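Local coordinates for esterase (Uncultured bacterium, PDB 5EGN), which probably hydrolyses the lactone ring of N-acyl homoserine lactones, the quorum-sensing signals, and is classed as a carboxylesterase of the alpha/beta hydrolase fold, at residues 67-75 with 94-105; 118-126 with 190-199. The protein carries 2 engineered substitutions. All blocks are in the same frame, centred on the assembly; numbering follows the deposited sequence.

Contact 1: 67-75 with 94-105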
loop_
_atom_site.group_PDB
_atom_site.type_symbol
_atom_site.label_atom_id
_atom_site.label_comp_id
_atom_site.label_asym_id
_atom_site.label_seq_id
_atom_site.Cartn_x
_atom_site.Cartn_y
_atom_site.Cartn_z
ATOM N N SER A 67 -2.124 -2.653 -25.146
ATOM C CA SER A 67 -1.063 -3.553 -25.569
ATOM C C SER A 67 0.088 -3.420 -24.584
ATOM O O SER A 67 0.238 -2.384 -23.935
ATOM C CB SER A 67 -0.598 -3.238 -26.992
ATOM O OG SER A 67 0.049 -1.980 -27.053
ATOM N N ILE A 68 0.895 -4.467 -24.468
ATOM C CA ILE A 68 2.035 -4.451 -23.562
ATOM C C ILE A 68 3.041 -3.386 -23.998
ATOM O O ILE A 68 3.735 -2.792 -23.170
ATOM C CB ILE A 68 2.710 -5.834 -23.497
ATOM C CG1 ILE A 68 1.682 -6.899 -23.118
ATOM C CG2 ILE A 68 3.844 -5.839 -22.490
ATOM C CD1 ILE A 68 1.025 -6.658 -21.778
ATOM N N MET A 69 3.095 -3.134 -25.302
ATOM C CA MET A 69 3.974 -2.109 -25.850
ATOM C C MET A 69 3.572 -0.720 -25.356
ATOM O O MET A 69 4.423 0.098 -25.004
ATOM C CB MET A 69 3.961 -2.146 -27.380
ATOM C CG MET A 69 4.297 -3.501 -27.985
ATOM S SD MET A 69 2.856 -4.578 -28.139
ATOM C CE MET A 69 3.604 -6.046 -28.839
ATOM N N GLU A 70 2.268 -0.463 -25.329
ATOM C CA GLU A 70 1.749 0.819 -24.860
ATOM C C GLU A 70 2.010 1.016 -23.364
ATOM O O GLU A 70 2.355 2.120 -22.924
ATOM C CB GLU A 70 0.254 0.927 -25.174
ATOM C CG GLU A 70 -0.028 1.256 -26.640
ATOM C CD GLU A 70 -1.468 1.002 -27.038
ATOM O OE1 GLU A 70 -1.940 -0.142 -26.859
ATOM O OE2 GLU A 70 -2.124 1.940 -27.541
ATOM N N HIS A 71 1.843 -0.055 -22.591
ATOM C CA HIS A 71 2.205 -0.055 -21.176
ATOM C C HIS A 71 3.678 0.307 -20.999
ATOM O O HIS A 71 4.043 1.147 -20.161
ATOM C CB HIS A 71 1.930 -1.423 -20.546
ATOM C CG HIS A 71 0.498 -1.650 -20.176
ATOM N ND1 HIS A 71 -0.161 -0.881 -19.241
ATOM C CD2 HIS A 71 -0.397 -2.576 -20.597
ATOM C CE1 HIS A 71 -1.400 -1.317 -19.109
ATOM N NE2 HIS A 71 -1.569 -2.343 -19.922
ATOM N N ALA A 72 4.517 -0.343 -21.801
ATOM C CA ALA A 72 5.952 -0.096 -21.785
ATOM C C ALA A 72 6.256 1.365 -22.092
ATOM O O ALA A 72 7.148 1.958 -21.487
ATOM C CB ALA A 72 6.657 -1.008 -22.776
ATOM N N ASP A 73 5.505 1.945 -23.024
ATOM C CA ASP A 73 5.690 3.352 -23.366
ATOM C C ASP A 73 5.276 4.249 -22.201
ATOM O O ASP A 73 5.894 5.287 -21.970
ATOM C CB ASP A 73 4.907 3.715 -24.630
ATOM C CG ASP A 73 5.301 5.075 -25.191
ATOM O OD1 ASP A 73 6.311 5.646 -24.728
ATOM O OD2 ASP A 73 4.606 5.571 -26.106
ATOM N N ASP A 74 4.236 3.850 -21.469
ATOM C CA ASP A 74 3.860 4.570 -20.250
ATOM C C ASP A 74 5.025 4.576 -19.256
ATOM O O ASP A 74 5.381 5.624 -18.689
ATOM C CB ASP A 74 2.613 3.949 -19.611
ATOM C CG ASP A 74 1.372 4.103 -20.473
ATOM O OD1 ASP A 74 1.345 5.014 -21.326
ATOM O OD2 ASP A 74 0.415 3.320 -20.287
ATOM N N VAL A 75 5.622 3.402 -19.059
ATOM C CA VAL A 75 6.799 3.284 -18.197
ATOM C C VAL A 75 7.933 4.201 -18.661
ATOM O O VAL A 75 8.557 4.890 -17.847
ATOM C CB VAL A 75 7.322 1.833 -18.138
ATOM C CG1 VAL A 75 8.552 1.749 -17.244
ATOM C CG2 VAL A 75 6.237 0.893 -17.639
ATOM N N ILE A 94 1.657 -9.380 -15.442
ATOM C CA ILE A 94 1.644 -8.498 -16.596
ATOM C C ILE A 94 2.780 -7.483 -16.500
ATOM O O ILE A 94 3.253 -6.974 -17.513
ATOM C CB ILE A 94 0.289 -7.766 -16.736
ATOM C CG1 ILE A 94 0.171 -7.111 -18.115
ATOM C CG2 ILE A 94 0.102 -6.742 -15.627
ATOM C CD1 ILE A 94 -1.137 -6.393 -18.334
ATOM N N GLY A 95 3.229 -7.209 -15.280
ATOM C CA GLY A 95 4.360 -6.324 -15.069
ATOM C C GLY A 95 5.621 -6.930 -15.653
ATOM O O GLY A 95 6.474 -6.223 -16.191
ATOM N N GLY A 96 5.734 -8.250 -15.542
ATOM C CA GLY A 96 6.839 -8.977 -16.138
ATOM C C GLY A 96 6.794 -8.875 -17.649
ATOM O O GLY A 96 7.828 -8.710 -18.303
ATOM N N MET A 97 5.588 -8.972 -18.202
ATOM C CA MET A 97 5.373 -8.779 -19.631
ATOM C C MET A 97 5.862 -7.405 -20.066
ATOM O O MET A 97 6.580 -7.271 -21.059
ATOM C CB MET A 97 3.894 -8.932 -19.987
ATOM C CG MET A 97 3.278 -10.254 -19.590
ATOM S SD MET A 97 1.576 -10.391 -20.166
ATOM C CE MET A 97 1.116 -11.966 -19.456
ATOM N N ILE A 98 5.461 -6.388 -19.309
ATOM C CA ILE A 98 5.833 -5.005 -19.587
ATOM C C ILE A 98 7.347 -4.827 -19.551
ATOM O O ILE A 98 7.925 -4.168 -20.418
ATOM C CB ILE A 98 5.171 -4.040 -18.582
ATOM C CG1 ILE A 98 3.649 -4.086 -18.727
ATOM C CG2 ILE A 98 5.669 -2.622 -18.792
ATOM C CD1 ILE A 98 2.905 -3.364 -17.627
ATOM N N ALA A 99 7.986 -5.428 -18.552
ATOM C CA ALA A 99 9.437 -5.363 -18.421
ATOM C C ALA A 99 10.146 -6.028 -19.603
ATOM O O ALA A 99 11.134 -5.502 -20.119
ATOM C CB ALA A 99 9.878 -6.005 -17.112
ATOM N N MET A 100 9.641 -7.183 -20.027
ATOM C CA MET A 100 10.234 -7.907 -21.151
ATOM C C MET A 100 10.099 -7.120 -22.456
ATOM O O MET A 100 11.066 -6.979 -23.218
ATOM C CB MET A 100 9.597 -9.292 -21.293
ATOM C CG MET A 100 10.050 -10.286 -20.229
ATOM S SD MET A 100 9.465 -11.975 -20.483
ATOM C CE MET A 100 7.762 -11.838 -19.947
ATOM N N GLN A 101 8.898 -6.605 -22.702
ATOM C CA GLN A 101 8.648 -5.741 -23.848
ATOM C C GLN A 101 9.577 -4.532 -23.810
ATOM O O GLN A 101 10.052 -4.061 -24.845
ATOM C CB GLN A 101 7.188 -5.287 -23.870
ATOM C CG GLN A 101 6.739 -4.732 -25.203
ATOM C CD GLN A 101 6.791 -5.771 -26.300
ATOM O OE1 GLN A 101 6.164 -6.825 -26.201
ATOM N NE2 GLN A 101 7.554 -5.487 -27.347
ATOM N N LEU A 102 9.835 -4.042 -22.602
ATOM C CA LEU A 102 10.730 -2.910 -22.405
ATOM C C LEU A 102 12.164 -3.286 -22.769
ATOM O O LEU A 102 12.908 -2.464 -23.300
ATOM C CB LEU A 102 10.650 -2.414 -20.959
ATOM C CG LEU A 102 11.211 -1.027 -20.636
ATOM C CD1 LEU A 102 10.441 -0.416 -19.481
ATOM C CD2 LEU A 102 12.691 -1.094 -20.301
ATOM N N ASN A 103 12.549 -4.524 -22.476
ATOM C CA ASN A 103 13.858 -5.027 -22.883
ATOM C C ASN A 103 13.954 -5.150 -24.397
ATOM O O ASN A 103 15.026 -4.979 -24.981
ATOM C CB ASN A 103 14.146 -6.382 -22.233
ATOM C CG ASN A 103 14.812 -6.250 -20.880
ATOM O OD1 ASN A 103 16.010 -6.492 -20.740
ATOM N ND2 ASN A 103 14.038 -5.857 -19.875
ATOM N N LEU A 104 12.822 -5.448 -25.027
ATOM C CA LEU A 104 12.767 -5.575 -26.481
ATOM C C LEU A 104 12.885 -4.227 -27.192
ATOM O O LEU A 104 13.681 -4.078 -28.120
ATOM C CB LEU A 104 11.471 -6.273 -26.900
ATOM C CG LEU A 104 11.589 -7.759 -27.245
ATOM C CD1 LEU A 104 12.423 -8.479 -26.208
ATOM C CD2 LEU A 104 10.217 -8.405 -27.366
ATOM N N ASP A 105 12.096 -3.250 -26.755
ATOM C CA ASP A 105 12.026 -1.962 -27.441
ATOM C C ASP A 105 12.999 -0.920 -26.891
ATOM O O ASP A 105 13.428 -0.025 -27.618
ATOM C CB ASP A 105 10.603 -1.406 -27.375
ATOM C CG ASP A 105 9.597 -2.295 -28.075
ATOM O OD1 ASP A 105 10.003 -3.057 -28.977
ATOM O OD2 ASP A 105 8.400 -2.231 -27.726
#

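Contact 2: 118-126 with 190-199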
loop_
_atom_site.group_PDB
_atom_site.type_symbol
_atom_site.label_atom_id
_atom_site.label_comp_id
_atom_site.label_asym_id
_atom_site.label_seq_id
_atom_site.Cartn_x
_atom_site.Cartn_y
_atom_site.Cartn_z
ATOM N N SER A 118 5.443 -14.674 -14.073
ATOM C CA SER A 118 4.958 -14.209 -15.366
ATOM C C SER A 118 5.132 -15.272 -16.444
ATOM O O SER A 118 5.520 -16.405 -16.160
ATOM C CB SER A 118 5.677 -12.924 -15.776
ATOM O OG SER A 118 5.031 -12.312 -16.878
ATOM N N GLY A 119 4.842 -14.892 -17.685
ATOM C CA GLY A 119 4.930 -15.802 -18.812
ATOM C C GLY A 119 4.604 -15.097 -20.115
ATOM O O GLY A 119 4.403 -13.882 -20.139
ATOM N N THR A 120 4.553 -15.858 -21.203
ATOM C CA THR A 120 4.178 -15.304 -22.499
ATOM C C THR A 120 3.289 -16.292 -23.247
ATOM O O THR A 120 3.364 -17.499 -23.018
ATOM C CB THR A 120 5.416 -14.951 -23.350
ATOM O OG1 THR A 120 5.008 -14.224 -24.515
ATOM C CG2 THR A 120 6.159 -16.204 -23.773
ATOM N N GLY A 121 2.447 -15.774 -24.136
ATOM C CA GLY A 121 1.438 -16.590 -24.787
ATOM C C GLY A 121 0.531 -17.196 -23.735
ATOM O O GLY A 121 0.197 -18.380 -23.788
ATOM N N LEU A 122 0.143 -16.370 -22.768
ATOM C CA LEU A 122 -0.598 -16.831 -21.600
ATOM C C LEU A 122 -1.966 -17.380 -21.977
ATOM O O LEU A 122 -2.411 -18.389 -21.431
ATOM C CB LEU A 122 -0.757 -15.692 -20.593
ATOM C CG LEU A 122 -0.869 -16.087 -19.120
ATOM C CD1 LEU A 122 0.482 -16.551 -18.597
ATOM C CD2 LEU A 122 -1.406 -14.931 -18.291
ATOM N N GLY A 123 -2.624 -16.710 -22.916
ATOM C CA GLY A 123 -3.971 -17.068 -23.319
ATOM C C GLY A 123 -4.123 -18.482 -23.845
ATOM O O GLY A 123 -5.110 -19.153 -23.543
ATOM N N GLU A 124 -3.154 -18.943 -24.629
ATOM C CA GLU A 124 -3.247 -20.272 -25.229
ATOM C C GLU A 124 -2.872 -21.361 -24.225
ATOM O O GLU A 124 -3.207 -22.530 -24.411
ATOM C CB GLU A 124 -2.359 -20.369 -26.476
ATOM C CG GLU A 124 -0.879 -20.134 -26.224
ATOM C CD GLU A 124 -0.059 -20.148 -27.504
ATOM O OE1 GLU A 124 -0.654 -20.219 -28.599
ATOM O OE2 GLU A 124 1.184 -20.084 -27.411
ATOM N N GLY A 125 -2.191 -20.965 -23.154
ATOM C CA GLY A 125 -1.764 -21.894 -22.123
ATOM C C GLY A 125 -2.831 -22.171 -21.081
ATOM O O GLY A 125 -2.733 -23.137 -20.323
ATOM N N MET A 126 -3.850 -21.321 -21.035
ATOM C CA MET A 126 -4.961 -21.513 -20.114
ATOM C C MET A 126 -5.959 -22.509 -20.691
ATOM O O MET A 126 -6.078 -22.627 -21.911
ATOM C CB MET A 126 -5.647 -20.178 -19.822
ATOM C CG MET A 126 -4.713 -19.118 -19.276
ATOM S SD MET A 126 -5.547 -17.564 -18.921
ATOM C CE MET A 126 -5.122 -17.349 -17.198
ATOM N N VAL A 190 -2.868 -8.623 -22.379
ATOM C CA VAL A 190 -2.286 -9.491 -21.355
ATOM C C VAL A 190 -2.375 -10.976 -21.721
ATOM O O VAL A 190 -1.488 -11.759 -21.378
ATOM C CB VAL A 190 -2.962 -9.256 -19.978
ATOM C CG1 VAL A 190 -4.455 -9.558 -20.040
ATOM C CG2 VAL A 190 -2.284 -10.081 -18.893
ATOM N N PHE A 191 -3.425 -11.358 -22.441
ATOM C CA PHE A 191 -3.636 -12.759 -22.784
ATOM C C PHE A 191 -3.014 -13.141 -24.124
ATOM O O PHE A 191 -2.582 -14.278 -24.312
ATOM C CB PHE A 191 -5.133 -13.082 -22.807
ATOM C CG PHE A 191 -5.771 -13.116 -21.448
ATOM C CD1 PHE A 191 -5.445 -14.110 -20.540
ATOM C CD2 PHE A 191 -6.711 -12.166 -21.084
ATOM C CE1 PHE A 191 -6.035 -14.147 -19.291
ATOM C CE2 PHE A 191 -7.303 -12.200 -19.835
ATOM C CZ PHE A 191 -6.966 -13.191 -18.940
ATOM N N ALA A 192 -2.968 -12.192 -25.052
ATOM C CA ALA A 192 -2.570 -12.492 -26.423
ATOM C C ALA A 192 -1.096 -12.200 -26.696
ATOM O O ALA A 192 -0.525 -12.723 -27.655
ATOM C CB ALA A 192 -3.443 -11.718 -27.397
ATOM N N TRP A 193 -0.490 -11.364 -25.858
ATOM C CA TRP A 193 0.916 -10.995 -26.002
ATOM C C TRP A 193 1.818 -12.225 -25.996
ATOM O O TRP A 193 1.800 -13.013 -25.053
ATOM C CB TRP A 193 1.324 -10.036 -24.885
ATOM C CG TRP A 193 2.742 -9.571 -24.943
ATOM C CD1 TRP A 193 3.260 -8.618 -25.772
ATOM C CD2 TRP A 193 3.824 -10.013 -24.115
ATOM N NE1 TRP A 193 4.599 -8.450 -25.519
ATOM C CE2 TRP A 193 4.969 -9.294 -24.506
ATOM C CE3 TRP A 193 3.934 -10.952 -23.085
ATOM C CZ2 TRP A 193 6.210 -9.485 -23.903
ATOM C CZ3 TRP A 193 5.165 -11.140 -22.490
ATOM C CH2 TRP A 193 6.287 -10.410 -22.898
ATOM N N ASN A 194 2.606 -12.383 -27.054
ATOM C CA ASN A 194 3.415 -13.582 -27.231
ATOM C C ASN A 194 4.763 -13.276 -27.880
ATOM O O ASN A 194 4.824 -12.851 -29.032
ATOM C CB ASN A 194 2.642 -14.606 -28.067
ATOM C CG ASN A 194 3.263 -15.988 -28.028
ATOM O OD1 ASN A 194 4.480 -16.137 -27.956
ATOM N ND2 ASN A 194 2.419 -17.011 -28.082
ATOM N N ILE A 195 5.841 -13.500 -27.134
ATOM C CA ILE A 195 7.187 -13.259 -27.642
ATOM C C ILE A 195 8.089 -14.476 -27.455
ATOM O O ILE A 195 9.287 -14.339 -27.195
ATOM C CB ILE A 195 7.849 -12.041 -26.961
ATOM C CG1 ILE A 195 7.944 -12.248 -25.447
ATOM C CG2 ILE A 195 7.078 -10.771 -27.275
ATOM C CD1 ILE A 195 9.038 -11.431 -24.793
ATOM N N LYS A 196 7.511 -15.666 -27.595
ATOM C CA LYS A 196 8.255 -16.917 -27.448
ATOM C C LYS A 196 9.501 -16.966 -28.327
ATOM O O LYS A 196 10.553 -17.439 -27.900
ATOM C CB LYS A 196 7.358 -18.115 -27.775
ATOM C CG LYS A 196 6.274 -18.404 -26.746
ATOM C CD LYS A 196 5.370 -19.537 -27.213
ATOM C CE LYS A 196 4.383 -19.957 -26.131
ATOM N NZ LYS A 196 3.052 -19.307 -26.273
ATOM N N ASP A 197 9.381 -16.468 -29.551
ATOM C CA ASP A 197 10.472 -16.531 -30.517
ATOM C C ASP A 197 11.507 -15.433 -30.294
ATOM O O ASP A 197 12.622 -15.506 -30.808
ATOM C CB ASP A 197 9.913 -16.438 -31.937
ATOM C CG ASP A 197 8.883 -15.338 -32.079
ATOM O OD1 ASP A 197 8.118 -15.106 -31.118
ATOM O OD2 ASP A 197 8.835 -14.703 -33.153
ATOM N N ARG A 198 11.133 -14.421 -29.520
ATOM C CA ARG A 198 11.972 -13.244 -29.347
ATOM C C ARG A 198 12.621 -13.184 -27.966
ATOM O O ARG A 198 13.329 -12.229 -27.648
ATOM C CB ARG A 198 11.148 -11.978 -29.601
ATOM C CG ARG A 198 10.662 -11.842 -31.040
ATOM C CD ARG A 198 9.632 -10.730 -31.199
ATOM N NE ARG A 198 8.281 -11.159 -30.842
ATOM C CZ ARG A 198 7.211 -10.374 -30.905
ATOM N NH1 ARG A 198 7.333 -9.115 -31.307
ATOM N NH2 ARG A 198 6.018 -10.842 -30.564
ATOM N N LEU A 199 12.390 -14.211 -27.154
ATOM C CA LEU A 199 12.917 -14.244 -25.790
ATOM C C LEU A 199 14.440 -14.262 -25.754
ATOM O O LEU A 199 15.053 -13.663 -24.870
ATOM C CB LEU A 199 12.375 -15.460 -25.037
ATOM C CG LEU A 199 10.944 -15.366 -24.507
ATOM C CD1 LEU A 199 10.429 -16.742 -24.136
ATOM C CD2 LEU A 199 10.879 -14.429 -23.310
HETATM O O HOH W 1 0.690 -13.639 -22.930
#

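Contact 1: 67-75 with 94-105
In this alpha/beta hydrolase fold, the helix that follows the probable nucleophile elbow, 94-105, crosses helix 68-81 with I68 and I98 interlocked as reciprocal knobs into holes. The segment axes pass 8.5 Å apart at a signed angle of -79°, nearly perpendicular, which confines the contact to the neighbourhood of one crossing; there A72 CA and I98 CA are 5.4 Å apart. I68 fills the hole formed by I94, M97, I98 and Q101, and its two branches divide the work. CG2 rests against the backbone of the other helix, 3.4 Å from M97 O, whereas CD1 reaches toward the start of that helix and touches I94 CG1 at 3.8 Å.

I98 answers by entering the hole made by I68, H71, A72 and V75. Its CG1 is anti to the carbonyl carbon (chi1 -64°), which carries CD1 to H71 CB at 3.6 Å and obliquely past the imidazole, while CG2 meets V75 CG2 at 3.7 Å. An alanine here would probably open a gap between H71 CB and V75 CG2 and leave V75 with L102 as its remaining neighbour on this helix. Farther along, V75 CG1 and L102 CD1 touch at 3.6 Å with the side chains at about a right angle; both residues also pack on F89 of strand 87-92, tying the helix pair to the central sheet.

At the polar margin chi1 of Q101 carries CG to M69, and the bend at chi2 (63°) turns the amide along M69 CG and CE. Its OE1 probably accepts from W193 NE1, and its NE2 makes a weak bond to D105 OD2. A capping box starts helix 68-81: E70 OE1 accepts from S67 N, and S67 OG accepts from E70 N at 3.2 Å.

Contact 2: 118-126 with 190-199
T120 and W193 place the main polar acceptors where segments 118-126 and 190-199 run side by side. T120 OG1, set anti to its own N (chi1 -171°), faces the opposing backbone and accepts from I195 N at 2.8 Å with an N-H...O angle of 162°. The same hydroxyl also makes a weak bond to W193 O. That carbonyl is better served by G121 N, 3.0 Å away and in the carbonyl plane. Two residues along each segment, F191 O accepts from G123 N at 2.8 Å, in the plane and on a lone pair. Between these bonds a water accepts from L122 N at 2.8 Å, satisfying that backbone N within a weakly bonded helical turn; it also donates to V190 O, a long link, and to W193 O, where the modelled separation is doubtfully short.

N194 is served on both its oxygens. Its OD1 accepts from K196 N at 3.1 Å, nearly along the C=O axis, which closes an Asx turn, and its backbone O receives R198 NH2 at 2.8 Å. At the exposed end, E124 OE2 and K196 NZ form a salt bridge, though the modelled separation is too short to be trusted. At the other end M126 SD lies 3.5 Å from F191 CE1, a Met-aromatic contact in which the methyl CE sits at the ring edge.

The 63 residues between the segments are largely helical and contain no strand. They are inserted between strands 110-116 and 206-211, and this pairing joins the two stems of that insertion, the cap arrangement familiar from alpha/beta hydrolases.

Contact 1 belongs to the core of the fold and contact 2 to the base of its cap, yet their centres are only 13 Å apart and they touch directly. W193 is the main bridge: its NE1 lies 2.4 Å from Q101 OE1, a probable hydrogen bond whose exact length is uncertain, and its CG lies 3.4 Å from I68 CG1. M97 adds a second junction, with CG 3.6 Å from W193 CZ3. Both contacts border the probable nucleophile elbow. Helix 94-105 of contact 1 continues directly from S93, and S118 OG of contact 2 bonds to S93 O, consistent with core and cap stems meeting beside the active site.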